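Local coordinates for protein putative cathepsin d (PDB 5N7Q) that probably cleaves peptide bonds inside proteins as a tick cathepsin D, an aspartic endopeptidase of the pepsin family that binds the inhibitor pepstatin A, at residues V155-L160 against Y323-R328; G184-V189 against G334-A339; P5-L10 against E171-G176. One frame throughout, in Å; residues are numbered along the deposited sequence.

Interaction 1: V155-L160 against Y323-R328. Unlike the reference sequence in segment 155-160: Leu160 (reference Arg).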
ATOM      1  N   VAL A 155      -9.452 -14.313  -0.655  1.00  8.12           N
ATOM      2  CA  VAL A 155      -8.112 -13.743  -0.760  1.00  8.12           C
ATOM      3  C   VAL A 155      -8.128 -12.656  -1.805  1.00  7.86           C
ATOM      4  O   VAL A 155      -9.015 -12.597  -2.648  1.00  8.17           O
ATOM      5  CB  VAL A 155      -7.053 -14.815  -1.170  1.00  8.21           C
ATOM      6  CG1 VAL A 155      -7.194 -16.083  -0.336  1.00  8.08           C
ATOM      7  CG2 VAL A 155      -7.065 -15.092  -2.672  1.00  8.91           C
ATOM      8  N   PHE A 156      -7.138 -11.763  -1.733  1.00  6.99           N
ATOM      9  CA  PHE A 156      -6.857 -10.864  -2.841  1.00  6.95           C
ATOM     10  C   PHE A 156      -5.358 -10.842  -3.057  1.00  7.10           C
ATOM     11  O   PHE A 156      -4.579 -10.998  -2.116  1.00  7.73           O
ATOM     12  CB  PHE A 156      -7.453  -9.460  -2.650  1.00  6.83           C
ATOM     13  CG  PHE A 156      -6.981  -8.729  -1.432  1.00  6.77           C
ATOM     14  CD1 PHE A 156      -5.828  -7.946  -1.478  1.00  6.71           C
ATOM     15  CD2 PHE A 156      -7.648  -8.838  -0.208  1.00  7.08           C
ATOM     16  CE1 PHE A 156      -5.382  -7.278  -0.354  1.00  7.10           C
ATOM     17  CE2 PHE A 156      -7.197  -8.151   0.922  1.00  6.97           C
ATOM     18  CZ  PHE A 156      -6.049  -7.378   0.838  1.00  6.67           C
ATOM     19  N   SER A 157      -4.974 -10.725  -4.317  1.00  7.27           N
ATOM     20  CA  SER A 157      -3.577 -10.818  -4.707  1.00  7.29           C
ATOM     21  C   SER A 157      -3.130  -9.590  -5.500  1.00  7.25           C
ATOM     22  O   SER A 157      -3.860  -9.126  -6.375  1.00  7.86           O
ATOM     23  CB  SER A 157      -3.354 -12.051  -5.557  1.00  7.69           C
ATOM     24  OG  SER A 157      -3.742 -13.218  -4.856  1.00  7.76           O
ATOM     25  N   VAL A 158      -1.952  -9.056  -5.178  1.00  7.65           N
ATOM     26  CA  VAL A 158      -1.502  -7.777  -5.704  1.00  7.38           C
ATOM     27  C   VAL A 158      -0.221  -7.890  -6.545  1.00  7.20           C
ATOM     28  O   VAL A 158       0.784  -8.411  -6.106  1.00  7.23           O
ATOM     29  CB  VAL A 158      -1.277  -6.755  -4.562  1.00  7.30           C
ATOM     30  CG1 VAL A 158      -0.823  -5.426  -5.155  1.00  7.52           C
ATOM     31  CG2 VAL A 158      -2.524  -6.599  -3.684  1.00  7.70           C
ATOM     32  N   TYR A 159      -0.332  -7.445  -7.791  1.00  7.52           N
ATOM     33  CA  TYR A 159       0.773  -7.256  -8.703  1.00  8.17           C
ATOM     34  C   TYR A 159       1.034  -5.763  -8.847  1.00  7.48           C
ATOM     35  O   TYR A 159       0.098  -5.017  -9.188  1.00  7.34           O
ATOM     36  CB  TYR A 159       0.413  -7.865 -10.079  1.00  8.96           C
ATOM     37  CG  TYR A 159       1.322  -7.419 -11.193  1.00  9.98           C
ATOM     38  CD1 TYR A 159       2.686  -7.672 -11.144  1.00 10.56           C
ATOM     39  CD2 TYR A 159       0.826  -6.694 -12.275  1.00 10.05           C
ATOM     40  CE1 TYR A 159       3.541  -7.211 -12.128  1.00 11.40           C
ATOM     41  CE2 TYR A 159       1.666  -6.263 -13.293  1.00 11.54           C
ATOM     42  CZ  TYR A 159       3.020  -6.526 -13.215  1.00 11.68           C
ATOM     43  OH  TYR A 159       3.868  -6.064 -14.207  1.00 13.20           O
ATOM     44  N   LEU A 160       2.289  -5.337  -8.642  1.00  7.60           N
ATOM     45  CA  LEU A 160       2.730  -3.964  -8.884  1.00  8.05           C
ATOM     46  C   LEU A 160       3.861  -3.994  -9.894  1.00  8.39           C
ATOM     47  O   LEU A 160       4.860  -4.644  -9.675  1.00  8.76           O
ATOM     48  CB  LEU A 160       3.189  -3.294  -7.600  1.00  8.36           C
ATOM     49  CG  LEU A 160       2.188  -3.283  -6.440  1.00  8.79           C
ATOM     50  CD1 LEU A 160       2.807  -2.620  -5.217  1.00  9.14           C
ATOM     51  CD2 LEU A 160       0.873  -2.596  -6.786  1.00  8.65           C
ATOM     52  N   TYR A 323       5.088 -10.757  -5.907  1.00  7.94           N
ATOM     53  CA  TYR A 323       3.636 -10.882  -5.973  1.00  7.75           C
ATOM     54  C   TYR A 323       3.112 -11.356  -4.607  1.00  8.10           C
ATOM     55  O   TYR A 323       3.713 -12.240  -3.994  1.00  8.91           O
ATOM     56  CB  TYR A 323       3.306 -11.905  -7.036  1.00  7.61           C
ATOM     57  CG  TYR A 323       1.850 -12.071  -7.389  1.00  7.38           C
ATOM     58  CD1 TYR A 323       1.110 -11.002  -7.916  1.00  7.21           C
ATOM     59  CD2 TYR A 323       1.209 -13.286  -7.253  1.00  7.32           C
ATOM     60  CE1 TYR A 323      -0.215 -11.144  -8.265  1.00  7.71           C
ATOM     61  CE2 TYR A 323      -0.116 -13.439  -7.597  1.00  7.59           C
ATOM     62  CZ  TYR A 323      -0.835 -12.387  -8.125  1.00  7.69           C
ATOM     63  OH  TYR A 323      -2.143 -12.550  -8.491  1.00  7.74           O
ATOM     64  N   THR A 324       2.033 -10.736  -4.121  1.00  7.57           N
ATOM     65  CA  THR A 324       1.649 -10.917  -2.739  1.00  7.88           C
ATOM     66  C   THR A 324       0.196 -11.314  -2.669  1.00  7.62           C
ATOM     67  O   THR A 324      -0.667 -10.714  -3.299  1.00  7.87           O
ATOM     68  CB  THR A 324       1.895  -9.676  -1.904  1.00  7.75           C
ATOM     69  OG1 THR A 324       3.275  -9.297  -2.029  1.00  8.96           O
ATOM     70  CG2 THR A 324       1.646  -9.918  -0.447  1.00  7.79           C
ATOM     71  N   ILE A 325      -0.048 -12.344  -1.879  1.00  7.62           N
ATOM     72  CA  ILE A 325      -1.368 -12.923  -1.632  1.00  7.64           C
ATOM     73  C   ILE A 325      -1.766 -12.579  -0.200  1.00  7.43           C
ATOM     74  O   ILE A 325      -1.055 -12.907   0.744  1.00  7.89           O
ATOM     75  CB  ILE A 325      -1.366 -14.455  -1.782  1.00  8.05           C
ATOM     76  CG1 ILE A 325      -1.010 -14.902  -3.221  1.00  8.15           C
ATOM     77  CG2 ILE A 325      -2.744 -15.002  -1.469  1.00  8.33           C
ATOM     78  CD1 ILE A 325       0.461 -14.818  -3.573  1.00  8.54           C
ATOM     79  N   PHE A 326      -2.920 -11.920  -0.050  1.00  6.95           N
ATOM     80  CA  PHE A 326      -3.479 -11.520   1.237  1.00  7.11           C
ATOM     81  C   PHE A 326      -4.688 -12.447   1.479  1.00  7.08           C
ATOM     82  O   PHE A 326      -5.722 -12.308   0.829  1.00  7.45           O
ATOM     83  CB  PHE A 326      -3.899 -10.060   1.187  1.00  7.38           C
ATOM     84  CG  PHE A 326      -2.769  -9.102   0.977  1.00  7.35           C
ATOM     85  CD1 PHE A 326      -2.310  -8.810  -0.320  1.00  7.63           C
ATOM     86  CD2 PHE A 326      -2.195  -8.468   2.058  1.00  7.53           C
ATOM     87  CE1 PHE A 326      -1.252  -7.919  -0.496  1.00  7.95           C
ATOM     88  CE2 PHE A 326      -1.142  -7.579   1.880  1.00  7.70           C
ATOM     89  CZ  PHE A 326      -0.690  -7.293   0.596  1.00  7.96           C
ATOM     90  N   ASP A 327      -4.535 -13.393   2.403  1.00  6.92           N
ATOM     91  CA  ASP A 327      -5.483 -14.504   2.576  1.00  7.29           C
ATOM     92  C   ASP A 327      -6.242 -14.364   3.888  1.00  7.57           C
ATOM     93  O   ASP A 327      -5.672 -14.575   4.965  1.00  7.53           O
ATOM     94  CB  ASP A 327      -4.673 -15.811   2.495  1.00  7.61           C
ATOM     95  CG  ASP A 327      -5.495 -17.080   2.667  1.00  7.95           C
ATOM     96  OD1 ASP A 327      -6.618 -17.012   3.200  1.00  8.44           O
ATOM     97  OD2 ASP A 327      -4.947 -18.145   2.239  1.00  8.64           O
ATOM     98  N   ARG A 328      -7.532 -14.044   3.781  1.00  7.94           N
ATOM     99  CA  ARG A 328      -8.390 -13.878   4.953  1.00  8.98           C
ATOM    100  C   ARG A 328      -9.007 -15.197   5.379  1.00  9.37           C
ATOM    101  O   ARG A 328      -9.497 -15.294   6.504  1.00 11.88           O
ATOM    102  CB  ARG A 328      -9.521 -12.844   4.712  1.00  8.79           C
ATOM    103  CG  ARG A 328      -8.995 -11.417   4.646  1.00  8.61           C
ATOM    104  CD  ARG A 328      -8.588 -10.863   6.018  1.00  8.48           C
ATOM    105  NE  ARG A 328      -9.746 -10.832   6.915  1.00  8.46           N
ATOM    106  CZ  ARG A 328     -10.627  -9.837   6.991  1.00  8.21           C
ATOM    107  NH1 ARG A 328     -10.493  -8.761   6.228  1.00  8.58           N
ATOM    108  NH2 ARG A 328     -11.690  -9.938   7.792  1.00  9.32           N
TER
HETATM  109  O   HOH W   1      -3.117 -10.054  -9.233  1.00 10.35           O

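Interaction 2: G184-V189 against G334-A339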
ATOM      1  N   GLY A 184       7.632 -19.881  -9.861  1.00 11.43           N
ATOM      2  CA  GLY A 184       7.975 -20.731  -8.724  1.00 11.45           C
ATOM      3  C   GLY A 184       6.748 -21.038  -7.877  1.00 11.62           C
ATOM      4  O   GLY A 184       5.633 -21.230  -8.388  1.00 11.27           O
ATOM      5  N   SER A 185       6.971 -21.089  -6.567  1.00 11.29           N
ATOM      6  CA  SER A 185       5.969 -21.455  -5.571  0.50 11.95           C
ATOM      7  C   SER A 185       5.818 -20.327  -4.564  1.00 10.87           C
ATOM      8  O   SER A 185       6.781 -19.596  -4.283  1.00 11.97           O
ATOM      9  CB  SER A 185       6.397 -22.716  -4.825  0.50 13.01           C
ATOM     10  OG  SER A 185       7.557 -22.479  -4.043  0.50 15.14           O
ATOM     11  N   ILE A 186       4.617 -20.175  -4.051  1.00  9.48           N
ATOM     12  CA  ILE A 186       4.321 -19.200  -3.008  1.00  9.00           C
ATOM     13  C   ILE A 186       4.910 -19.664  -1.690  1.00  9.42           C
ATOM     14  O   ILE A 186       4.760 -20.839  -1.308  1.00 10.31           O
ATOM     15  CB  ILE A 186       2.796 -19.016  -2.865  1.00  8.43           C
ATOM     16  CG1 ILE A 186       2.206 -18.372  -4.119  1.00  8.62           C
ATOM     17  CG2 ILE A 186       2.478 -18.058  -1.736  1.00  8.48           C
ATOM     18  CD1 ILE A 186       0.718 -18.591  -4.292  1.00  8.79           C
ATOM     19  N   THR A 187       5.565 -18.729  -1.003  1.00  8.81           N
ATOM     20  CA  THR A 187       5.925 -18.891   0.431  1.00  8.83           C
ATOM     21  C   THR A 187       4.938 -18.158   1.318  1.00  8.99           C
ATOM     22  O   THR A 187       4.772 -16.950   1.164  1.00  9.16           O
ATOM     23  CB  THR A 187       7.325 -18.312   0.674  1.00  9.00           C
ATOM     24  OG1 THR A 187       8.262 -19.033  -0.129  1.00 10.20           O
ATOM     25  CG2 THR A 187       7.736 -18.462   2.127  1.00  9.25           C
ATOM     26  N   TYR A 188       4.307 -18.881   2.255  1.00  8.66           N
ATOM     27  CA  TYR A 188       3.357 -18.267   3.171  1.00  8.88           C
ATOM     28  C   TYR A 188       3.996 -17.988   4.519  1.00  9.43           C
ATOM     29  O   TYR A 188       4.894 -18.711   4.948  1.00  9.77           O
ATOM     30  CB  TYR A 188       2.125 -19.161   3.326  1.00  9.04           C
ATOM     31  CG  TYR A 188       1.189 -19.103   2.137  1.00  9.04           C
ATOM     32  CD1 TYR A 188       0.386 -18.001   1.934  1.00  9.03           C
ATOM     33  CD2 TYR A 188       1.116 -20.156   1.221  1.00  9.01           C
ATOM     34  CE1 TYR A 188      -0.476 -17.916   0.850  1.00  9.11           C
ATOM     35  CE2 TYR A 188       0.255 -20.095   0.121  1.00  9.34           C
ATOM     36  CZ  TYR A 188      -0.555 -18.980  -0.049  1.00  9.33           C
ATOM     37  OH  TYR A 188      -1.408 -18.886  -1.120  1.00 10.00           O
ATOM     38  N   VAL A 189       3.519 -16.934   5.165  1.00  8.74           N
ATOM     39  CA  VAL A 189       3.885 -16.552   6.530  1.00  8.96           C
ATOM     40  C   VAL A 189       2.554 -16.264   7.270  1.00  8.81           C
ATOM     41  O   VAL A 189       1.676 -15.584   6.740  1.00  9.93           O
ATOM     42  CB  VAL A 189       4.882 -15.359   6.564  1.00  9.05           C
ATOM     43  CG1 VAL A 189       4.298 -14.094   5.957  1.00  9.01           C
ATOM     44  CG2 VAL A 189       5.420 -15.152   7.964  1.00  9.72           C
ATOM     45  N   GLY A 334       1.178 -14.478   1.466  1.00  6.97           N
ATOM     46  CA  GLY A 334       1.992 -15.289   0.567  1.00  7.06           C
ATOM     47  C   GLY A 334       2.856 -14.361  -0.292  1.00  7.20           C
ATOM     48  O   GLY A 334       2.375 -13.304  -0.752  1.00  7.42           O
ATOM     49  N   PHE A 335       4.097 -14.797  -0.578  1.00  7.49           N
ATOM     50  CA  PHE A 335       5.012 -14.051  -1.450  1.00  7.75           C
ATOM     51  C   PHE A 335       5.561 -15.003  -2.519  1.00  8.17           C
ATOM     52  O   PHE A 335       5.945 -16.125  -2.217  1.00  8.83           O
ATOM     53  CB  PHE A 335       6.196 -13.432  -0.699  1.00  8.17           C
ATOM     54  CG  PHE A 335       5.809 -12.385   0.309  1.00  7.84           C
ATOM     55  CD1 PHE A 335       5.273 -11.162  -0.093  1.00  7.95           C
ATOM     56  CD2 PHE A 335       5.975 -12.625   1.659  1.00  8.25           C
ATOM     57  CE1 PHE A 335       4.929 -10.197   0.848  1.00  8.30           C
ATOM     58  CE2 PHE A 335       5.621 -11.673   2.593  1.00  8.94           C
ATOM     59  CZ  PHE A 335       5.101 -10.474   2.198  1.00  8.60           C
ATOM     60  N   ALA A 336       5.639 -14.531  -3.749  1.00  8.44           N
ATOM     61  CA  ALA A 336       6.330 -15.274  -4.818  1.00  8.92           C
ATOM     62  C   ALA A 336       7.028 -14.295  -5.757  1.00  9.88           C
ATOM     63  O   ALA A 336       6.544 -13.214  -5.989  1.00 10.08           O
ATOM     64  CB  ALA A 336       5.370 -16.149  -5.598  1.00  9.54           C
ATOM     65  N   GLU A 337       8.094 -14.749  -6.388  1.00 10.69           N
ATOM     66  CA  GLU A 337       8.795 -13.956  -7.379  1.00 11.82           C
ATOM     67  C   GLU A 337       7.846 -13.551  -8.491  1.00 11.17           C
ATOM     68  O   GLU A 337       7.170 -14.386  -9.057  1.00  9.79           O
ATOM     69  CB  GLU A 337       9.907 -14.810  -7.987  1.00 15.15           C
ATOM     70  CG  GLU A 337      10.802 -14.057  -8.934  1.00 18.79           C
ATOM     71  CD  GLU A 337      12.028 -14.848  -9.392  1.00 22.64           C
ATOM     72  OE1 GLU A 337      12.225 -16.025  -8.992  1.00 25.43           O
ATOM     73  OE2 GLU A 337      12.811 -14.262 -10.172  1.00 27.00           O
ATOM     74  N   VAL A 338       7.821 -12.276  -8.820  1.00 10.34           N
ATOM     75  CA  VAL A 338       6.920 -11.763  -9.844  1.00 11.00           C
ATOM     76  C   VAL A 338       7.294 -12.313 -11.227  1.00 12.32           C
ATOM     77  O   VAL A 338       8.456 -12.668 -11.458  1.00 12.54           O
ATOM     78  CB  VAL A 338       6.859 -10.213  -9.771  1.00 11.15           C
ATOM     79  CG1 VAL A 338       8.113  -9.576 -10.370  1.00 10.70           C
ATOM     80  CG2 VAL A 338       5.595  -9.669 -10.405  1.00 11.39           C
ATOM     81  N   ALA A 339       6.315 -12.424 -12.125  1.00 14.53           N
ATOM     82  CA  ALA A 339       6.591 -12.906 -13.492  1.00 19.24           C
ATOM     83  C   ALA A 339       6.753 -11.745 -14.449  1.00 25.57           C
ATOM     84  O   ALA A 339       6.035 -11.637 -15.467  1.00 29.31           O
ATOM     85  CB  ALA A 339       5.497 -13.829 -13.978  1.00 20.71           C
ATOM     86  OXT ALA A 339       7.600 -10.876 -14.208  1.00 28.48           O
TER
HETATM   87  O   HOH W   2       8.299 -17.921  -2.651  1.00 15.45           O
HETATM   88  O   HOH W   3       8.407 -17.751  -6.242  1.00 18.60           O

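Interaction 3: P5-L10 against E171-G176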
ATOM      1  N   PRO A   5     -13.455 -14.178 -10.008  1.00 13.03           N
ATOM      2  CA  PRO A   5     -12.764 -13.086  -9.306  1.00 12.20           C
ATOM      3  C   PRO A   5     -12.922 -11.756 -10.033  1.00 10.84           C
ATOM      4  O   PRO A   5     -13.432 -11.711 -11.162  1.00 11.38           O
ATOM      5  CB  PRO A   5     -11.318 -13.554  -9.340  1.00 12.67           C
ATOM      6  CG  PRO A   5     -11.215 -14.193 -10.694  1.00 13.72           C
ATOM      7  CD  PRO A   5     -12.507 -14.966 -10.827  1.00 13.64           C
ATOM      8  N   TYR A   6     -12.483 -10.683  -9.390  1.00  9.67           N
ATOM      9  CA  TYR A   6     -12.671  -9.317  -9.916  1.00  9.25           C
ATOM     10  C   TYR A   6     -11.308  -8.648 -10.068  1.00  9.21           C
ATOM     11  O   TYR A   6     -10.714  -8.246  -9.072  1.00  8.85           O
ATOM     12  CB  TYR A   6     -13.593  -8.464  -9.013  1.00  9.27           C
ATOM     13  CG  TYR A   6     -14.840  -9.212  -8.627  1.00  9.50           C
ATOM     14  CD1 TYR A   6     -15.950  -9.263  -9.469  1.00 10.25           C
ATOM     15  CD2 TYR A   6     -14.881  -9.894  -7.437  1.00 10.38           C
ATOM     16  CE1 TYR A   6     -17.077  -9.977  -9.105  1.00 10.62           C
ATOM     17  CE2 TYR A   6     -15.999 -10.606  -7.047  1.00 10.79           C
ATOM     18  CZ  TYR A   6     -17.101 -10.640  -7.874  1.00 10.93           C
ATOM     19  OH  TYR A   6     -18.207 -11.398  -7.480  1.00 12.49           O
ATOM     20  N   PRO A   7     -10.794  -8.554 -11.315  1.00  9.52           N
ATOM     21  CA  PRO A   7      -9.505  -7.891 -11.524  1.00  9.91           C
ATOM     22  C   PRO A   7      -9.640  -6.387 -11.506  1.00 10.97           C
ATOM     23  O   PRO A   7     -10.430  -5.833 -12.277  1.00 13.26           O
ATOM     24  CB  PRO A   7      -9.046  -8.407 -12.903  1.00 10.35           C
ATOM     25  CG  PRO A   7     -10.302  -8.764 -13.594  1.00 11.04           C
ATOM     26  CD  PRO A   7     -11.302  -9.151 -12.567  1.00 10.41           C
ATOM     27  N   GLU A   8      -8.881  -5.727 -10.643  1.00  9.67           N
ATOM     28  CA  GLU A   8      -8.901  -4.297 -10.547  1.00  9.20           C
ATOM     29  C   GLU A   8      -7.583  -3.740 -11.122  1.00  8.64           C
ATOM     30  O   GLU A   8      -6.518  -3.919 -10.526  1.00  8.62           O
ATOM     31  CB  GLU A   8      -9.076  -3.864  -9.097  1.00  9.37           C
ATOM     32  CG  GLU A   8      -8.870  -2.371  -8.827  1.00  9.31           C
ATOM     33  CD  GLU A   8      -9.923  -1.457  -9.399  1.00 10.03           C
ATOM     34  OE1 GLU A   8     -10.908  -1.965  -9.980  1.00 10.72           O
ATOM     35  OE2 GLU A   8      -9.776  -0.211  -9.247  1.00  9.23           O
ATOM     36  N   PRO A   9      -7.651  -3.093 -12.288  1.00  8.60           N
ATOM     37  CA  PRO A   9      -6.423  -2.584 -12.906  1.00  8.43           C
ATOM     38  C   PRO A   9      -5.919  -1.323 -12.256  1.00  8.22           C
ATOM     39  O   PRO A   9      -6.714  -0.427 -11.966  1.00  8.95           O
ATOM     40  CB  PRO A   9      -6.853  -2.300 -14.341  1.00  8.61           C
ATOM     41  CG  PRO A   9      -8.275  -1.906 -14.194  1.00  9.15           C
ATOM     42  CD  PRO A   9      -8.840  -2.769 -13.119  1.00  8.73           C
ATOM     43  N   LEU A  10      -4.607  -1.235 -12.057  1.00  8.15           N
ATOM     44  CA  LEU A  10      -3.946  -0.077 -11.447  1.00  8.45           C
ATOM     45  C   LEU A  10      -3.098   0.729 -12.432  1.00  8.30           C
ATOM     46  O   LEU A  10      -2.511   0.178 -13.371  1.00  9.39           O
ATOM     47  CB  LEU A  10      -3.048  -0.505 -10.284  1.00  8.62           C
ATOM     48  CG  LEU A  10      -3.722  -1.381  -9.235  1.00  8.75           C
ATOM     49  CD1 LEU A  10      -2.687  -1.876  -8.230  1.00  9.34           C
ATOM     50  CD2 LEU A  10      -4.836  -0.611  -8.533  1.00  9.08           C
ATOM     51  N   GLU A 171      -2.300  -4.676 -10.600  1.00  7.83           N
ATOM     52  CA  GLU A 171      -3.616  -5.276 -10.440  1.00  8.26           C
ATOM     53  C   GLU A 171      -3.839  -5.644  -9.003  1.00  8.51           C
ATOM     54  O   GLU A 171      -2.953  -6.207  -8.382  1.00  8.60           O
ATOM     55  CB  GLU A 171      -3.738  -6.532 -11.298  1.00  8.68           C
ATOM     56  CG  GLU A 171      -5.017  -7.323 -11.095  1.00  9.25           C
ATOM     57  CD  GLU A 171      -5.071  -8.552 -11.972  1.00 10.56           C
ATOM     58  OE1 GLU A 171      -5.562  -8.378 -13.105  1.00 12.07           O
ATOM     59  OE2 GLU A 171      -4.569  -9.636 -11.582  1.00 12.01           O
ATOM     60  N   VAL A 172      -5.042  -5.384  -8.502  1.00  7.98           N
ATOM     61  CA  VAL A 172      -5.523  -6.075  -7.304  1.00  7.72           C
ATOM     62  C   VAL A 172      -6.562  -7.087  -7.768  1.00  7.71           C
ATOM     63  O   VAL A 172      -7.571  -6.683  -8.332  1.00  8.02           O
ATOM     64  CB  VAL A 172      -6.120  -5.124  -6.249  1.00  7.86           C
ATOM     65  CG1 VAL A 172      -6.508  -5.927  -5.026  1.00  8.18           C
ATOM     66  CG2 VAL A 172      -5.143  -4.013  -5.849  1.00  8.21           C
ATOM     67  N   LEU A 173      -6.302  -8.373  -7.557  1.00  7.64           N
ATOM     68  CA  LEU A 173      -7.244  -9.418  -7.950  1.00  7.70           C
ATOM     69  C   LEU A 173      -8.055  -9.839  -6.752  1.00  7.65           C
ATOM     70  O   LEU A 173      -7.551 -10.504  -5.843  1.00  7.55           O
ATOM     71  CB  LEU A 173      -6.509 -10.604  -8.553  1.00  8.02           C
ATOM     72  CG  LEU A 173      -7.398 -11.754  -9.038  1.00  8.84           C
ATOM     73  CD1 LEU A 173      -8.290 -11.298 -10.167  1.00  9.25           C
ATOM     74  CD2 LEU A 173      -6.507 -12.874  -9.532  1.00  9.79           C
ATOM     75  N   PHE A 174      -9.323  -9.457  -6.744  1.00  7.79           N
ATOM     76  CA  PHE A 174     -10.214  -9.828  -5.646  1.00  7.89           C
ATOM     77  C   PHE A 174     -10.793 -11.229  -5.840  1.00  8.10           C
ATOM     78  O   PHE A 174     -11.482 -11.467  -6.830  1.00  8.42           O
ATOM     79  CB  PHE A 174     -11.333  -8.788  -5.503  1.00  8.34           C
ATOM     80  CG  PHE A 174     -10.836  -7.447  -5.027  1.00  8.34           C
ATOM     81  CD1 PHE A 174     -10.635  -7.224  -3.679  1.00  8.79           C
ATOM     82  CD2 PHE A 174     -10.511  -6.437  -5.908  1.00  8.73           C
ATOM     83  CE1 PHE A 174     -10.135  -6.014  -3.223  1.00  9.36           C
ATOM     84  CE2 PHE A 174     -10.026  -5.215  -5.456  1.00  8.84           C
ATOM     85  CZ  PHE A 174      -9.853  -5.005  -4.116  1.00  8.90           C
ATOM     86  N   GLY A 175     -10.502 -12.140  -4.910  1.00  7.81           N
ATOM     87  CA  GLY A 175     -11.063 -13.490  -4.992  1.00  7.84           C
ATOM     88  C   GLY A 175     -10.251 -14.463  -5.814  1.00  8.15           C
ATOM     89  O   GLY A 175     -10.746 -15.486  -6.255  1.00  8.78           O
ATOM     90  N   GLY A 176      -8.970 -14.182  -6.002  1.00  8.10           N
ATOM     91  CA  GLY A 176      -8.133 -15.131  -6.720  1.00  8.40           C
ATOM     92  C   GLY A 176      -6.648 -14.865  -6.593  1.00  8.38           C
ATOM     93  O   GLY A 176      -6.231 -13.800  -6.080  1.00  8.78           O
TER

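Interaction 1: V155-L160 against Y323-R328
Tyr323 OH, which lies against Ser157 CB, is gripped twice: it gives its proton to a water, 2.8 Å from the OH, and accepts a hydrogen bond from Asp178 N. The same water donates to Ser157 O, so a bridge runs beside the strands. These two antiparallel strands form the middle pair of the six-stranded interdomain sheet of pepsin-like aspartic peptidases. Tyr323 CG is anti to the backbone N (chi1 -173°), turned toward strand 155-160; the ring meets Ser157 CB through CZ and OH and Tyr159 CB through CE1, and its CD1 lies 3.2 Å from Val158 O.

The backbones pair through Phe156 with Phe326 and Val158 with Thr324. Phe326 N bonds to Phe156 O at 2.8 Å and Val158 N to Thr324 O at the same length, whereas the return bond from Thr324 N to Val158 O is weak. Between these pairs Ser157 faces Ile325, and Ser157 OG, close to Ile325 CG1, is bonded to Gly176 O.

On the face bearing Phe156, Val158 and Phe326, the two phenylalanine rings are turned only 12° from parallel but are slid apart and barely overlap. What lies over the Phe156 face is instead Phe326 CB, 3.6 Å from the ring centroid in a CH-pi contact. Phe156 CE1 comes within 3.4 Å of Phe326 CD1, while Val158 CG2 packs on Phe326 CE1. Phe141 and Trp197 add edge-to-face contacts to Phe156 and Phe326 respectively. The Phe326 side chain is about 7 Å from that of Asp227, a predicted catalytic residue. At the end of the pairing away from Tyr323, Val155 CG1 rests against the Asp327 carboxylate, 3.6 Å from CG, while Asp327 OD2 forms a salt bridge with Arg332 NE.

Interaction 2: G184-V189 against G334-A339
Tyr188 and Ile186 both converge on Gly334, whose lack of a side chain leaves its CA open to contact by an aromatic ring and a methyl group. Tyr188 CD1 approaches Gly334 CA to 3.4 Å, the glycine lying obliquely to the ring. Ile186 CG2, anti to its own backbone N, comes within 3.6 Å of the same CA and also sits over one face of the Tyr188 ring, offset toward the rim. Ile186 CG1 continues this apolar row to Ala336 CB.

Thr187 and Phe335 form the antiparallel hydrogen-bonded pair, with their side chains on the other face. Thr187 N bonds to Phe335 O and Phe335 N to Thr187 O, each at 2.9 Å. Phe335 O has a second partner, a water that donates to it at 3.0 Å. That water also donates to Ser185 O and accepts the proton of Thr187 OG1, 2.8 Å away, and so joins Ser185, Thr187 and Phe335 at the end of the backbone pairing.

The pair forms one edge of the pepsin-type interdomain sheet, with 187-190 as the outermost strand. Strand 322-327 borders strand 332-337 on its other side and packs Ile325 against both Ile186 and Tyr188, and Arg332 makes a cation-pi contact with the tyrosine. On the opposite face Phe335 meets Phe318 of helix 316-319 edge-to-face, while Val189 and Phe335 pack on Ile274 of strand 270-274.

Interaction 3: P5-L10 against E171-G176
Glu171 against Pro7, and Phe174 against Tyr6 and Glu8, meet on different faces of the pepsin-type interdomain sheet; the two residues of 171-176 bury equal areas. With CG anti to the backbone N (chi1 174°) and the chain extended beyond it, Glu171 lies beside Pro7, OE1 being 3.5 Å from Pro7 CB; OE2 has a weak hydrogen bond to His181. Its CA approaches Glu8 O at 3.2 Å in a CA-H...O contact, and that oxygen also accepts Val172 N at 2.9 Å.

The Phe174 ring presents its edge to the strand, with Tyr6 O and Glu8 CB near its plane, and Val172 CG1 sits over one face, toward the rim. The side chains of Tyr6 and Phe174 cross at about a right angle. Glu8, third of the group, touches Phe174 CE2 through CB and then bends at chi2.

Tyr6 and Glu8 form the hydrogen-bonded pairs with Phe174 and Val172, while Pro7 and Pro9 fall at non-hydrogen-bonded positions opposite Leu173 and Glu171, where pairing with 171-174 requires no N-H. Leu173 to Gly176 form a type II beta turn, with Phe174 at its second position. Pro5 lies next to this turn, its CB 3.9 Å from Leu173 CD1.

The three contacts are successive parts of one antiparallel arrangement, in the order 5-10, 171-176, 155-160, 323-328, 334-339, 184-189. Interaction 1 is central. It joins interaction 3 through probable hydrogen bonds such as Val155 O to Gly175 N at 2.7 Å, and interaction 2 through Ile325 O to Gly334 N at 2.8 Å. Interactions 2 and 3 do not touch; their centres lie about 17 Å apart. The predicted catalytic aspartates lie near the face bearing Phe156, Phe326, Val172 and Phe335: side chain to side chain, Val172 is about 9 Å from Asp36, and Phe335 about 10 Å from Asp227.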